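Local coordinates for protein alpha-rhamnosidase (Dictyoglomus thermophilum, PDB 6I60) that probably hydrolyses terminal non-reducing alpha-L-rhamnose residues in alpha-L-rhamnosides, at residues P556-W570 and L582-L596. Sequence-based numbering, arbitrary orientation.
Sequences PGDPAWSTAYITIAW and LEEHYEGFKKYVEFL
Tyr565 and Phe589 meet in a T-shaped pair: the CE1 edge of Phe589 points at the middle of the tyrosine face, ring centroids 5.0 Å apart and planes at 78°. A chi1 of -162° swings the Tyr565 ring away from its own backbone N and across to helix 586-596, where its CE2 lies 3.9 Å from Gly588 CA, with no side chain between them, and the ring ends in a hydrogen bond between Tyr565 OH and His585 ND1 (2.6 Å). Phe589 is the most enclosed group, with Tyr565, Ile566 and Ala569 gathered around its ring: Ile566 CG2 lies by Phe589 CD1, and Ala569 CB 3.5 Å from Phe589 CZ. Leu582 then brings CD2 to Ala569, 3.5 Å from its carbonyl O.

Toward the other end things are sparser. Tyr592 places its OH 3.3 Å from Ser562 CB, a van der Waals touch, and beyond it Pro559 CG and Leu596 CD1 are in van der Waals contact at 4.2 Å. Pro556, partly exposed and preceded by a cis peptide bond, meets Phe595 CZ with its CB, the two side chains crossing at about a right angle. The solvent side is the far face of 586-596, where Glu587, Lys591 and Glu594 take no part.

The two helices, 564-570 and 586-596, run roughly antiparallel at 144° as a helical hairpin in the six-hairpin glycosidase domain; helix 626-648 touches both through Ile566 and Tyr592, while helix 524-535 lies against Tyr565 and His585. Replacing Tyr565 by an alanine would probably leave His585 ND1 without this partner and open a gap beside Gly588 and the Phe589 edge. The chemistry is thus mainly apolar and aromatic, with one buried tyrosine-histidine bond giving the hairpin a directional polar link.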
loop_
_atom_site.group_PDB
_atom_site.type_symbol
_atom_site.label_atom_id
_atom_site.label_comp_id
_atom_site.label_asym_id
_atom_site.label_seq_id
_atom_site.Cartn_x
_atom_site.Cartn_y
_atom_site.Cartn_z
ATOM N N PRO A 556 10.467 20.987 -8.843
ATOM C CA PRO A 556 10.136 20.481 -7.508
ATOM C C PRO A 556 8.684 20.036 -7.408
ATOM O O PRO A 556 7.940 20.138 -8.383
ATOM C CB PRO A 556 10.400 21.682 -6.606
ATOM C CG PRO A 556 10.120 22.857 -7.474
ATOM C CD PRO A 556 10.489 22.461 -8.881
ATOM N N GLY A 557 8.283 19.560 -6.236
ATOM C CA GLY A 557 6.958 19.010 -6.041
ATOM C C GLY A 557 5.983 20.009 -5.447
ATOM O O GLY A 557 6.373 20.962 -4.776
ATOM N N ASP A 558 4.701 19.780 -5.716
ATOM C CA ASP A 558 3.655 20.563 -5.080
ATOM C C ASP A 558 3.654 20.288 -3.579
ATOM O O ASP A 558 3.832 19.139 -3.160
ATOM C CB ASP A 558 2.291 20.219 -5.685
ATOM C CG ASP A 558 1.196 21.189 -5.268
ATOM O OD1 ASP A 558 0.755 21.133 -4.100
ATOM O OD2 ASP A 558 0.768 22.002 -6.114
ATOM N N PRO A 559 3.481 21.316 -2.744
ATOM C CA PRO A 559 3.457 21.070 -1.291
ATOM C C PRO A 559 2.379 20.088 -0.864
ATOM O O PRO A 559 2.605 19.291 0.055
ATOM C CB PRO A 559 3.227 22.470 -0.708
ATOM C CG PRO A 559 3.761 23.400 -1.747
ATOM C CD PRO A 559 3.451 22.753 -3.065
ATOM N N ALA A 560 1.212 20.112 -1.515
ATOM C CA ALA A 560 0.175 19.130 -1.220
ATOM C C ALA A 560 0.568 17.728 -1.664
ATOM O O ALA A 560 -0.029 16.752 -1.199
ATOM C CB ALA A 560 -1.142 19.531 -1.885
ATOM N N TRP A 561 1.551 17.612 -2.554
ATOM C CA TRP A 561 2.040 16.327 -3.032
ATOM C C TRP A 561 3.263 15.864 -2.245
ATOM O O TRP A 561 3.283 14.745 -1.720
ATOM C CB TRP A 561 2.372 16.422 -4.527
ATOM C CG TRP A 561 1.260 15.981 -5.438
ATOM C CD1 TRP A 561 1.324 15.008 -6.391
ATOM C CD2 TRP A 561 -0.074 16.501 -5.485
ATOM N NE1 TRP A 561 0.113 14.887 -7.027
ATOM C CE2 TRP A 561 -0.764 15.791 -6.488
ATOM C CE3 TRP A 561 -0.755 17.496 -4.776
ATOM C CZ2 TRP A 561 -2.098 16.043 -6.799
ATOM C CZ3 TRP A 561 -2.079 17.744 -5.086
ATOM C CH2 TRP A 561 -2.736 17.021 -6.089
ATOM N N SER A 562 4.280 16.721 -2.138
ATOM C CA SER A 562 5.522 16.356 -1.468
ATOM C C SER A 562 5.351 16.134 0.026
ATOM O O SER A 562 6.275 15.618 0.665
ATOM C CB SER A 562 6.581 17.432 -1.709
ATOM O OG SER A 562 6.927 17.510 -3.078
ATOM N N THR A 563 4.204 16.505 0.599
ATOM C CA THR A 563 3.952 16.258 2.014
ATOM C C THR A 563 3.848 14.775 2.344
ATOM O O THR A 563 3.791 14.426 3.528
ATOM C CB THR A 563 2.670 16.966 2.451
ATOM O OG1 THR A 563 2.565 16.929 3.880
ATOM C CG2 THR A 563 1.456 16.282 1.842
ATOM N N ALA A 564 3.825 13.902 1.333
ATOM C CA ALA A 564 3.697 12.470 1.572
ATOM C C ALA A 564 4.895 11.893 2.315
ATOM O O ALA A 564 4.775 10.820 2.916
ATOM C CB ALA A 564 3.509 11.733 0.245
ATOM N N TYR A 565 6.043 12.575 2.289
ATOM C CA TYR A 565 7.219 12.066 2.988
ATOM C C TYR A 565 7.007 12.076 4.497
ATOM O O TYR A 565 7.160 11.046 5.162
ATOM C CB TYR A 565 8.453 12.885 2.611
ATOM C CG TYR A 565 9.765 12.195 2.919
ATOM C CD1 TYR A 565 9.810 10.834 3.190
ATOM C CD2 TYR A 565 10.959 12.906 2.936
ATOM C CE1 TYR A 565 11.005 10.200 3.470
ATOM C CE2 TYR A 565 12.159 12.280 3.216
ATOM C CZ TYR A 565 12.177 10.927 3.482
ATOM O OH TYR A 565 13.368 10.297 3.760
ATOM N N ILE A 566 6.651 13.233 5.057
ATOM C CA ILE A 566 6.463 13.318 6.501
ATOM C C ILE A 566 5.110 12.751 6.919
ATOM O O ILE A 566 4.977 12.211 8.024
ATOM C CB ILE A 566 6.619 14.771 6.980
ATOM C CG1 ILE A 566 5.638 15.676 6.245
ATOM C CG2 ILE A 566 8.029 15.266 6.755
ATOM C CD1 ILE A 566 4.867 16.565 7.162
ATOM N N THR A 567 4.092 12.861 6.062
ATOM C CA THR A 567 2.756 12.408 6.438
ATOM C C THR A 567 2.706 10.891 6.566
ATOM O O THR A 567 2.255 10.358 7.587
ATOM C CB THR A 567 1.725 12.895 5.419
ATOM O OG1 THR A 567 1.573 14.316 5.533
ATOM C CG2 THR A 567 0.379 12.224 5.653
ATOM N N ILE A 568 3.171 10.177 5.537
ATOM C CA ILE A 568 3.156 8.718 5.587
ATOM C C ILE A 568 4.039 8.219 6.723
ATOM O O ILE A 568 3.694 7.257 7.421
ATOM C CB ILE A 568 3.581 8.133 4.228
ATOM C CG1 ILE A 568 2.542 8.476 3.159
ATOM C CG2 ILE A 568 3.761 6.628 4.322
ATOM C CD1 ILE A 568 2.967 8.117 1.754
ATOM N N ALA A 569 5.180 8.874 6.941
ATOM C CA ALA A 569 6.046 8.488 8.050
ATOM C C ALA A 569 5.362 8.728 9.391
ATOM O O ALA A 569 5.464 7.899 10.302
ATOM C CB ALA A 569 7.369 9.246 7.974
ATOM N N TRP A 570 4.656 9.854 9.529
ATOM C CA TRP A 570 3.910 10.108 10.757
ATOM C C TRP A 570 2.773 9.111 10.933
ATOM O O TRP A 570 2.427 8.760 12.067
ATOM C CB TRP A 570 3.370 11.538 10.762
ATOM C CG TRP A 570 2.503 11.848 11.940
ATOM C CD1 TRP A 570 1.139 11.850 11.976
ATOM C CD2 TRP A 570 2.938 12.199 13.259
ATOM N NE1 TRP A 570 0.698 12.180 13.235
ATOM C CE2 TRP A 570 1.783 12.400 14.041
ATOM C CE3 TRP A 570 4.193 12.363 13.854
ATOM C CZ2 TRP A 570 1.845 12.758 15.387
ATOM C CZ3 TRP A 570 4.252 12.719 15.191
ATOM C CH2 TRP A 570 3.085 12.912 15.942
ATOM N N LEU A 582 10.776 7.286 12.160
ATOM C CA LEU A 582 10.854 8.737 12.270
ATOM C C LEU A 582 12.299 9.209 12.382
ATOM O O LEU A 582 12.661 10.241 11.809
ATOM C CB LEU A 582 10.034 9.219 13.468
ATOM C CG LEU A 582 8.513 9.103 13.334
ATOM C CD1 LEU A 582 7.818 9.880 14.439
ATOM C CD2 LEU A 582 8.050 9.582 11.966
ATOM N N GLU A 583 13.138 8.465 13.109
ATOM C CA GLU A 583 14.549 8.824 13.208
ATOM C C GLU A 583 15.304 8.504 11.925
ATOM O O GLU A 583 16.221 9.243 11.545
ATOM C CB GLU A 583 15.201 8.101 14.388
ATOM C CG GLU A 583 14.309 7.948 15.609
ATOM C CD GLU A 583 14.946 7.095 16.693
ATOM O OE1 GLU A 583 14.548 7.230 17.870
ATOM O OE2 GLU A 583 15.845 6.291 16.364
ATOM N N GLU A 584 14.934 7.418 11.246
ATOM C CA GLU A 584 15.650 7.006 10.044
ATOM C C GLU A 584 15.507 8.020 8.914
ATOM O O GLU A 584 16.425 8.170 8.099
ATOM C CB GLU A 584 15.155 5.629 9.599
ATOM C CG GLU A 584 15.790 5.107 8.326
ATOM C CD GLU A 584 15.116 3.849 7.822
ATOM O OE1 GLU A 584 15.289 3.516 6.630
ATOM O OE2 GLU A 584 14.412 3.193 8.622
ATOM N N HIS A 585 14.378 8.731 8.851
ATOM C CA HIS A 585 14.121 9.701 7.792
ATOM C C HIS A 585 14.050 11.133 8.315
ATOM O O HIS A 585 13.577 12.025 7.602
ATOM C CB HIS A 585 12.829 9.351 7.051
ATOM C CG HIS A 585 12.919 8.107 6.223
ATOM N ND1 HIS A 585 13.547 8.073 4.996
ATOM C CD2 HIS A 585 12.452 6.855 6.441
ATOM C CE1 HIS A 585 13.467 6.852 4.498
ATOM N NE2 HIS A 585 12.808 6.094 5.354
ATOM N N TYR A 586 14.516 11.375 9.544
ATOM C CA TYR A 586 14.367 12.701 10.141
ATOM C C TYR A 586 15.172 13.751 9.385
ATOM O O TYR A 586 14.701 14.878 9.194
ATOM C CB TYR A 586 14.779 12.672 11.612
ATOM C CG TYR A 586 14.552 13.989 12.318
ATOM C CD1 TYR A 586 15.598 14.884 12.513
ATOM C CD2 TYR A 586 13.291 14.345 12.780
ATOM C CE1 TYR A 586 15.395 16.092 13.151
ATOM C CE2 TYR A 586 13.077 15.553 13.422
ATOM C CZ TYR A 586 14.135 16.422 13.605
ATOM O OH TYR A 586 13.936 17.627 14.241
ATOM N N GLU A 587 16.388 13.406 8.955
ATOM C CA GLU A 587 17.191 14.356 8.191
ATOM C C GLU A 587 16.528 14.709 6.866
ATOM O O GLU A 587 16.625 15.854 6.410
ATOM C CB GLU A 587 18.591 13.790 7.957
ATOM C CG GLU A 587 19.572 14.093 9.079
ATOM C CD GLU A 587 21.011 14.142 8.600
ATOM O OE1 GLU A 587 21.289 13.648 7.486
ATOM O OE2 GLU A 587 21.865 14.677 9.339
ATOM N N GLY A 588 15.849 13.747 6.237
ATOM C CA GLY A 588 15.099 14.053 5.032
ATOM C C GLY A 588 13.943 14.998 5.284
ATOM O O GLY A 588 13.616 15.824 4.427
ATOM N N PHE A 589 13.311 14.895 6.455
ATOM C CA PHE A 589 12.241 15.825 6.803
ATOM C C PHE A 589 12.790 17.233 6.987
ATOM O O PHE A 589 12.212 18.208 6.493
ATOM C CB PHE A 589 11.525 15.368 8.077
ATOM C CG PHE A 589 11.052 13.941 8.045
ATOM C CD1 PHE A 589 10.789 13.298 6.845
ATOM C CD2 PHE A 589 10.858 13.244 9.227
ATOM C CE1 PHE A 589 10.352 11.989 6.828
ATOM C CE2 PHE A 589 10.419 11.937 9.215
ATOM C CZ PHE A 589 10.167 11.310 8.015
ATOM N N LYS A 590 13.910 17.356 7.708
ATOM C CA LYS A 590 14.514 18.664 7.927
ATOM C C LYS A 590 14.970 19.292 6.620
ATOM O O LYS A 590 14.939 20.520 6.476
ATOM C CB LYS A 590 15.691 18.540 8.896
ATOM C CG LYS A 590 15.419 19.073 10.296
ATOM C CD LYS A 590 16.704 19.174 11.109
ATOM C CE LYS A 590 17.068 20.625 11.401
ATOM N NZ LYS A 590 18.287 20.744 12.257
ATOM N N LYS A 591 15.385 18.470 5.654
ATOM C CA LYS A 591 15.864 19.004 4.385
ATOM C C LYS A 591 14.713 19.477 3.505
ATOM O O LYS A 591 14.831 20.507 2.832
ATOM C CB LYS A 591 16.700 17.954 3.654
ATOM C CG LYS A 591 17.784 18.543 2.768
ATOM C CD LYS A 591 18.738 17.471 2.270
ATOM C CE LYS A 591 19.920 17.296 3.210
ATOM N NZ LYS A 591 21.070 16.642 2.529
ATOM N N TYR A 592 13.595 18.744 3.494
ATOM C CA TYR A 592 12.458 19.172 2.685
ATOM C C TYR A 592 11.813 20.425 3.262
ATOM O O TYR A 592 11.468 21.351 2.519
ATOM C CB TYR A 592 11.422 18.055 2.564
ATOM C CG TYR A 592 10.121 18.550 1.971
ATOM C CD1 TYR A 592 10.040 18.902 0.629
ATOM C CD2 TYR A 592 8.986 18.698 2.757
ATOM C CE1 TYR A 592 8.860 19.370 0.082
ATOM C CE2 TYR A 592 7.799 19.165 2.217
ATOM C CZ TYR A 592 7.743 19.500 0.879
ATOM O OH TYR A 592 6.567 19.965 0.336
ATOM N N VAL A 593 11.628 20.465 4.584
ATOM C CA VAL A 593 11.096 21.667 5.218
ATOM C C VAL A 593 12.019 22.851 4.970
ATOM O O VAL A 593 11.556 23.985 4.792
ATOM C CB VAL A 593 10.868 21.409 6.721
ATOM C CG1 VAL A 593 10.612 22.711 7.467
ATOM C CG2 VAL A 593 9.709 20.443 6.911
ATOM N N GLU A 594 13.332 22.608 4.928
ATOM C CA GLU A 594 14.270 23.667 4.572
ATOM C C GLU A 594 14.013 24.177 3.160
ATOM O O GLU A 594 14.119 25.380 2.897
ATOM C CB GLU A 594 15.707 23.160 4.707
ATOM C CG GLU A 594 16.714 24.234 5.078
ATOM C CD GLU A 594 16.266 25.067 6.264
ATOM O OE1 GLU A 594 16.418 26.306 6.208
ATOM O OE2 GLU A 594 15.764 24.482 7.251
ATOM N N PHE A 595 13.671 23.274 2.236
ATOM C CA PHE A 595 13.369 23.698 0.873
ATOM C C PHE A 595 12.057 24.470 0.813
ATOM O O PHE A 595 11.932 25.434 0.049
ATOM C CB PHE A 595 13.316 22.493 -0.064
ATOM C CG PHE A 595 12.802 22.825 -1.434
ATOM C CD1 PHE A 595 11.510 22.491 -1.807
ATOM C CD2 PHE A 595 13.606 23.487 -2.346
ATOM C CE1 PHE A 595 11.034 22.805 -3.065
ATOM C CE2 PHE A 595 13.134 23.802 -3.606
ATOM C CZ PHE A 595 11.846 23.462 -3.965
ATOM N N LEU A 596 11.062 24.052 1.600
ATOM C CA LEU A 596 9.809 24.796 1.651
ATOM C C LEU A 596 10.014 26.185 2.237
ATOM O O LEU A 596 9.347 27.138 1.816
ATOM C CB LEU A 596 8.769 24.022 2.461
ATOM C CG LEU A 596 7.360 23.952 1.868
ATOM C CD1 LEU A 596 7.420 23.778 0.360
ATOM C CD2 LEU A 596 6.570 22.823 2.507
#